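Sigma-54 interaction domain protein (Enterococcus faecalis, PDB 3GDW) is of unknown function; this piece is a mannose-type PTS EIIA-like domain of a longer protein that probably binds ATP and DNA. Local coordinates at residues L67-M72 / T98-E103; I105-V110 / Y118-L123. All blocks are in the same frame, centred on the assembly; numbering follows the deposited sequence. Where two conformers were deposited one is given.

Helix 98-109 carries one half of each contact: its first turns meet strand 66-70 in contact 1, and its last turns meet helix 114-135 in contact 2. The two centres lie about 10 Å apart, and Ile121 spans the interval. Ile121 CG2 is 3.8 Å from Ile100 CG2, while Ile121 CD1 is 4.0 Å from Leu67 CD2, so the two contacts adjoin through apolar side chains. Mannose-type EIIA domains carry their phosphorylated histidine at the carboxyl end of the first strand. Contact 1 borders that region, since Asp71 OD2 is hydrogen-bonded to His12 N; contact 2 joins two helices, about 10 Å from the chain centre against 5 Å for contact 1. Both contacts also reach the second subunit.

Contact 1 (L67-M72 / T98-E103); sequences LLLTDM and TMIVLE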
loop_
_atom_site.group_PDB
_atom_site.type_symbol
_atom_site.label_atom_id
_atom_site.label_comp_id
_atom_site.label_asym_id
_atom_site.label_seq_id
_atom_site.Cartn_x
_atom_site.Cartn_y
_atom_site.Cartn_z
ATOM N N LEU B 67 -10.276 -1.580 -13.836
ATOM C CA LEU B 67 -9.432 -0.766 -12.994
ATOM C C LEU B 67 -8.199 -1.567 -12.529
ATOM O O LEU B 67 -8.347 -2.574 -11.831
ATOM C CB LEU B 67 -10.249 -0.276 -11.782
ATOM C CG LEU B 67 -9.511 0.544 -10.739
ATOM C CD1 LEU B 67 -9.123 1.930 -11.319
ATOM C CD2 LEU B 67 -10.382 0.675 -9.489
ATOM N N LEU B 68 -7.011 -1.113 -12.925
ATOM C CA LEU B 68 -5.727 -1.680 -12.457
ATOM C C LEU B 68 -5.237 -0.883 -11.270
ATOM O O LEU B 68 -5.054 0.341 -11.368
ATOM C CB LEU B 68 -4.643 -1.598 -13.542
ATOM C CG LEU B 68 -4.924 -2.299 -14.877
ATOM C CD1 LEU B 68 -3.644 -2.341 -15.727
ATOM C CD2 LEU B 68 -5.470 -3.739 -14.694
ATOM N N LEU B 69 -5.042 -1.575 -10.164
ATOM C CA LEU B 69 -4.485 -0.994 -8.955
ATOM C C LEU B 69 -3.080 -1.555 -8.790
ATOM O O LEU B 69 -2.906 -2.761 -8.630
ATOM C CB LEU B 69 -5.372 -1.414 -7.768
ATOM C CG LEU B 69 -6.816 -0.905 -7.801
ATOM C CD1 LEU B 69 -7.560 -1.398 -6.559
ATOM C CD2 LEU B 69 -6.874 0.651 -7.901
ATOM N N THR B 70 -2.071 -0.694 -8.857
ATOM C CA THR B 70 -0.684 -1.131 -8.760
ATOM C C THR B 70 0.052 -0.422 -7.604
ATOM O O THR B 70 -0.489 0.483 -6.961
ATOM C CB THR B 70 0.089 -0.849 -10.099
ATOM O OG1 THR B 70 0.246 0.580 -10.286
ATOM C CG2 THR B 70 -0.656 -1.465 -11.299
ATOM N N ASP B 71 1.291 -0.827 -7.359
ATOM C CA ASP B 71 2.100 -0.171 -6.354
ATOM C C ASP B 71 3.072 0.857 -6.966
ATOM O O ASP B 71 3.007 2.041 -6.619
ATOM C CB ASP B 71 2.804 -1.183 -5.410
ATOM C CG ASP B 71 3.576 -2.296 -6.158
ATOM O OD1 ASP B 71 3.628 -2.325 -7.434
ATOM O OD2 ASP B 71 4.159 -3.146 -5.448
HETATM N N MSE B 72 3.979 0.421 -7.836
HETATM C CA MSE B 72 5.061 1.286 -8.313
HETATM C C MSE B 72 5.650 0.737 -9.617
HETATM O O MSE B 72 5.151 -0.253 -10.160
HETATM C CB MSE B 72 6.148 1.379 -7.240
HETATM C CG MSE B 72 6.664 0.005 -6.832
HETATM SE SE MSE B 72 8.074 0.023 -5.584
HETATM C CE MSE B 72 9.321 1.193 -6.554
ATOM N N THR B 98 -4.258 -0.868 1.146
ATOM C CA THR B 98 -5.412 -1.718 1.527
ATOM C C THR B 98 -6.750 -0.995 1.365
ATOM O O THR B 98 -7.686 -1.546 0.808
ATOM C CB THR B 98 -5.249 -2.190 2.993
ATOM O OG1 THR B 98 -3.892 -2.587 3.198
ATOM C CG2 THR B 98 -6.148 -3.387 3.284
HETATM N N MSE B 99 -6.816 0.252 1.834
HETATM C CA MSE B 99 -8.055 1.040 1.808
HETATM C C MSE B 99 -8.560 1.282 0.421
HETATM O O MSE B 99 -9.769 1.278 0.197
HETATM C CB MSE B 99 -7.863 2.387 2.478
HETATM C CG MSE B 99 -7.736 2.248 3.964
HETATM SE SE MSE B 99 -9.354 1.386 4.692
HETATM C CE MSE B 99 -10.793 2.113 3.514
ATOM N N ILE B 100 -7.615 1.506 -0.489
ATOM C CA ILE B 100 -7.907 1.752 -1.897
ATOM C C ILE B 100 -8.450 0.472 -2.541
ATOM O O ILE B 100 -9.445 0.544 -3.254
ATOM C CB ILE B 100 -6.656 2.243 -2.682
ATOM C CG1 ILE B 100 -6.115 3.551 -2.098
ATOM C CG2 ILE B 100 -7.011 2.475 -4.134
ATOM C CD1 ILE B 100 -7.209 4.606 -1.889
ATOM N N VAL B 101 -7.823 -0.683 -2.286
ATOM C CA VAL B 101 -8.385 -1.966 -2.761
ATOM C C VAL B 101 -9.821 -2.125 -2.198
ATOM O O VAL B 101 -10.776 -2.425 -2.936
ATOM C CB VAL B 101 -7.513 -3.195 -2.374
ATOM C CG1 VAL B 101 -8.128 -4.494 -2.913
ATOM C CG2 VAL B 101 -6.062 -3.030 -2.869
ATOM N N LEU B 102 -9.960 -1.903 -0.892
ATOM C CA LEU B 102 -11.263 -2.024 -0.251
ATOM C C LEU B 102 -12.317 -1.150 -0.918
ATOM O O LEU B 102 -13.391 -1.629 -1.257
ATOM C CB LEU B 102 -11.159 -1.695 1.236
ATOM C CG LEU B 102 -12.427 -1.768 2.100
ATOM C CD1 LEU B 102 -13.032 -3.142 1.978
ATOM C CD2 LEU B 102 -12.055 -1.526 3.537
ATOM N N GLU B 103 -12.001 0.127 -1.094
ATOM C CA GLU B 103 -12.932 1.070 -1.715
ATOM C C GLU B 103 -13.244 0.723 -3.177
ATOM O O GLU B 103 -14.392 0.839 -3.604
ATOM C CB GLU B 103 -12.435 2.521 -1.515
ATOM C CG GLU B 103 -12.434 2.879 -0.014
ATOM C CD GLU B 103 -11.839 4.221 0.381
ATOM O OE1 GLU B 103 -10.668 4.534 0.049
ATOM O OE2 GLU B 103 -12.539 4.941 1.114
#
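Leu69 presses its forked end against the start of helix 98-109, with one methyl for each of two helix residues. CD1 lies against the backbone of Val101, 3.9 Å from Val101 CA and 4.3 Å from Val101 CG2. CD2 meets the branch methyl Ile100 CG2 at 4.2 Å, the two side chains passing at a slant. A fully extended chi2 (-180°) carries CD1 out to the helix, and the CA atoms of Leu69 and Val101 stay 7.4 Å apart. This is a strand-to-helix seam of the α/β fold of EIIA domains: strand 66-70 is an inner strand of a parallel sheet ordered 2-1-3-4, and helix 98-109 covers it. All three touching residues are buried, although they bury just 111 Å² between them. Ile100 shares only its CG2 side; its longer branch leads away, and the residue also packs on Ile121 and Phe125. Past the strand the chain diverges from the helix. There Met72 N bonds Asp71 OD1 at 2.8 Å, from 42° above the carboxylate plane, and Asp71 OD2 is hydrogen-bonded to Thr98 OG1 of the second subunit. This looser side faces the second subunit, where Met72 packs on Leu102 of that subunit and stays partly exposed.

Contact 2 (I105-V110 / Y118-L123); sequences IRMASV and YQNIQL
Met107, a selenomethionine, reaches from helix 98-109 to Asn120 and Ile121 on helix 114-135. These are the last two helices of the EIIA-like α/β domain, consecutive in the chain and joined by a short link, and the contact is one of several places where the long final helix packs on helix 98-109. The nearest CA atoms, those of Met107 and Asn120, are 9.2 Å apart, a gap bridged mainly by the Met107 side chain, which meets the bases of Asn120 and Ile121.

From its CB, Met107 starts directly at the opposing helix. CG, anti to the carbonyl carbon, and an extended chi2 of -176° carry the chain straight across, and neither CB nor CG has a partner within 4.2 Å on residues 118-123. SE makes the closest approach: it sits 3.6 Å from Asn120 CB and a longer 4.0 Å from the amide carbon, Asn120 CG. At chi3 (-70°) the chain bends, and CE turns across helix 114-135 toward Ile121. The methyl remains 3.8 Å from Asn120 CB while reaching Ile121 CG1 at 4.1 Å, so it rests between two successive residues.

The nitrogen of the Asn120 amide is engaged within its own helix, where ND2 is hydrogen-bonded to Asp116 O, and this partly exposed residue forms the margin of the contact. Ile121, by contrast, is buried, and Met107 itself is covered further by Ile117 and Arg112. Together the two segments bury 121 Å², with no hydrogen bond between them.

Within 105-110, Val110 N is 3.2 Å from Met107 O and makes only a weak bond to Arg106 O. That same Arg106 O receives the hydroxyl of Ser109, OG lying 2.8 Å away and tilted 29° from the carbonyl plane.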
loop_
_atom_site.group_PDB
_atom_site.type_symbol
_atom_site.label_atom_id
_atom_site.label_comp_id
_atom_site.label_asym_id
_atom_site.label_seq_id
_atom_site.Cartn_x
_atom_site.Cartn_y
_atom_site.Cartn_z
ATOM N N ILE B 105 -13.106 -2.377 -4.678
ATOM C CA ILE B 105 -13.940 -3.591 -4.735
ATOM C C ILE B 105 -15.362 -3.281 -4.232
ATOM O O ILE B 105 -16.355 -3.719 -4.836
ATOM C CB ILE B 105 -13.272 -4.752 -3.935
ATOM C CG1 ILE B 105 -11.896 -5.096 -4.539
ATOM C CG2 ILE B 105 -14.145 -5.984 -3.903
ATOM C CD1 ILE B 105 -11.927 -5.819 -5.870
ATOM N N ARG B 106 -15.471 -2.493 -3.156
ATOM C CA ARG B 106 -16.802 -2.195 -2.602
ATOM C C ARG B 106 -17.660 -1.521 -3.673
ATOM O O ARG B 106 -18.802 -1.966 -3.981
ATOM C CB ARG B 106 -16.696 -1.301 -1.362
ATOM C CG ARG B 106 -18.023 -1.149 -0.593
ATOM C CD ARG B 106 -17.938 -0.171 0.582
ATOM N NE ARG B 106 -16.939 0.890 0.399
ATOM C CZ ARG B 106 -17.123 2.007 -0.308
ATOM N NH1 ARG B 106 -18.281 2.235 -0.928
ATOM N NH2 ARG B 106 -16.141 2.895 -0.391
HETATM N N MSE B 107 -17.106 -0.467 -4.265
HETATM C CA MSE B 107 -17.843 0.283 -5.274
HETATM C C MSE B 107 -18.102 -0.537 -6.531
HETATM O O MSE B 107 -19.228 -0.517 -7.060
HETATM C CB MSE B 107 -17.125 1.587 -5.608
HETATM C CG MSE B 107 -17.068 2.512 -4.431
HETATM SE SE MSE B 107 -16.263 4.227 -4.856
HETATM C CE MSE B 107 -14.424 3.760 -5.125
ATOM N N ALA B 108 -17.085 -1.261 -7.005
ATOM C CA ALA B 108 -17.269 -2.159 -8.152
ATOM C C ALA B 108 -18.427 -3.164 -7.947
ATOM O O ALA B 108 -19.300 -3.329 -8.836
ATOM C CB ALA B 108 -15.976 -2.875 -8.481
ATOM N N SER B 109 -18.457 -3.781 -6.763
ATOM C CA SER B 109 -19.433 -4.828 -6.452
ATOM C C SER B 109 -20.873 -4.320 -6.397
ATOM O O SER B 109 -21.813 -5.102 -6.469
ATOM C CB SER B 109 -19.085 -5.510 -5.138
ATOM O OG SER B 109 -19.479 -4.683 -4.065
ATOM N N VAL B 110 -21.061 -3.014 -6.262
ATOM C CA VAL B 110 -22.427 -2.481 -6.281
ATOM C C VAL B 110 -22.742 -1.776 -7.604
ATOM O O VAL B 110 -23.729 -1.048 -7.708
ATOM C CB VAL B 110 -22.762 -1.603 -5.044
ATOM C CG1 VAL B 110 -22.595 -2.419 -3.780
ATOM C CG2 VAL B 110 -21.891 -0.355 -4.987
ATOM N N TYR B 118 -12.955 5.879 -9.883
ATOM C CA TYR B 118 -11.693 6.606 -10.063
ATOM C C TYR B 118 -11.707 7.945 -9.314
ATOM O O TYR B 118 -10.705 8.323 -8.690
ATOM C CB TYR B 118 -11.425 6.833 -11.561
ATOM C CG TYR B 118 -10.029 7.389 -11.875
ATOM C CD1 TYR B 118 -8.947 6.537 -12.030
ATOM C CD2 TYR B 118 -9.816 8.765 -12.053
ATOM C CE1 TYR B 118 -7.672 7.018 -12.323
ATOM C CE2 TYR B 118 -8.538 9.262 -12.345
ATOM C CZ TYR B 118 -7.481 8.382 -12.489
ATOM O OH TYR B 118 -6.218 8.824 -12.787
ATOM N N GLN B 119 -12.834 8.649 -9.391
ATOM C CA GLN B 119 -13.001 9.938 -8.702
ATOM C C GLN B 119 -12.965 9.758 -7.208
ATOM O O GLN B 119 -12.275 10.503 -6.532
ATOM C CB GLN B 119 -14.309 10.667 -9.083
ATOM C CG GLN B 119 -14.491 11.993 -8.261
ATOM C CD GLN B 119 -15.864 12.644 -8.418
ATOM O OE1 GLN B 119 -16.102 13.382 -9.371
ATOM N NE2 GLN B 119 -16.758 12.402 -7.461
ATOM N N ASN B 120 -13.703 8.778 -6.683
ATOM C CA ASN B 120 -13.704 8.540 -5.225
ATOM C C ASN B 120 -12.339 8.116 -4.680
ATOM O O ASN B 120 -11.953 8.476 -3.555
ATOM C CB ASN B 120 -14.816 7.572 -4.797
ATOM C CG ASN B 120 -16.193 8.250 -4.739
ATOM O OD1 ASN B 120 -16.614 8.725 -3.684
ATOM N ND2 ASN B 120 -16.885 8.314 -5.874
ATOM N N ILE B 121 -11.595 7.365 -5.487
ATOM C CA ILE B 121 -10.263 6.994 -5.093
ATOM C C ILE B 121 -9.332 8.210 -5.103
ATOM O O ILE B 121 -8.491 8.365 -4.209
ATOM C CB ILE B 121 -9.693 5.847 -5.954
ATOM C CG1 ILE B 121 -10.376 4.508 -5.589
ATOM C CG2 ILE B 121 -8.187 5.731 -5.713
ATOM C CD1 ILE B 121 -10.009 3.320 -6.510
ATOM N N GLN B 122 -9.465 9.061 -6.119
ATOM C CA GLN B 122 -8.687 10.286 -6.134
ATOM C C GLN B 122 -8.969 11.117 -4.889
ATOM O O GLN B 122 -8.060 11.642 -4.297
ATOM C CB GLN B 122 -8.944 11.102 -7.401
ATOM C CG GLN B 122 -8.144 12.385 -7.395
ATOM C CD GLN B 122 -8.350 13.219 -8.658
ATOM O OE1 GLN B 122 -9.012 12.794 -9.600
ATOM N NE2 GLN B 122 -7.754 14.379 -8.685
ATOM N N LEU B 123 -10.229 11.229 -4.476
ATOM C CA LEU B 123 -10.550 11.964 -3.248
ATOM C C LEU B 123 -9.913 11.351 -1.993
ATOM O O LEU B 123 -9.513 12.085 -1.072
ATOM C CB LEU B 123 -12.065 12.096 -3.077
ATOM C CG LEU B 123 -12.756 13.102 -4.002
ATOM C CD1 LEU B 123 -14.263 12.820 -4.125
ATOM C CD2 LEU B 123 -12.499 14.566 -3.544
#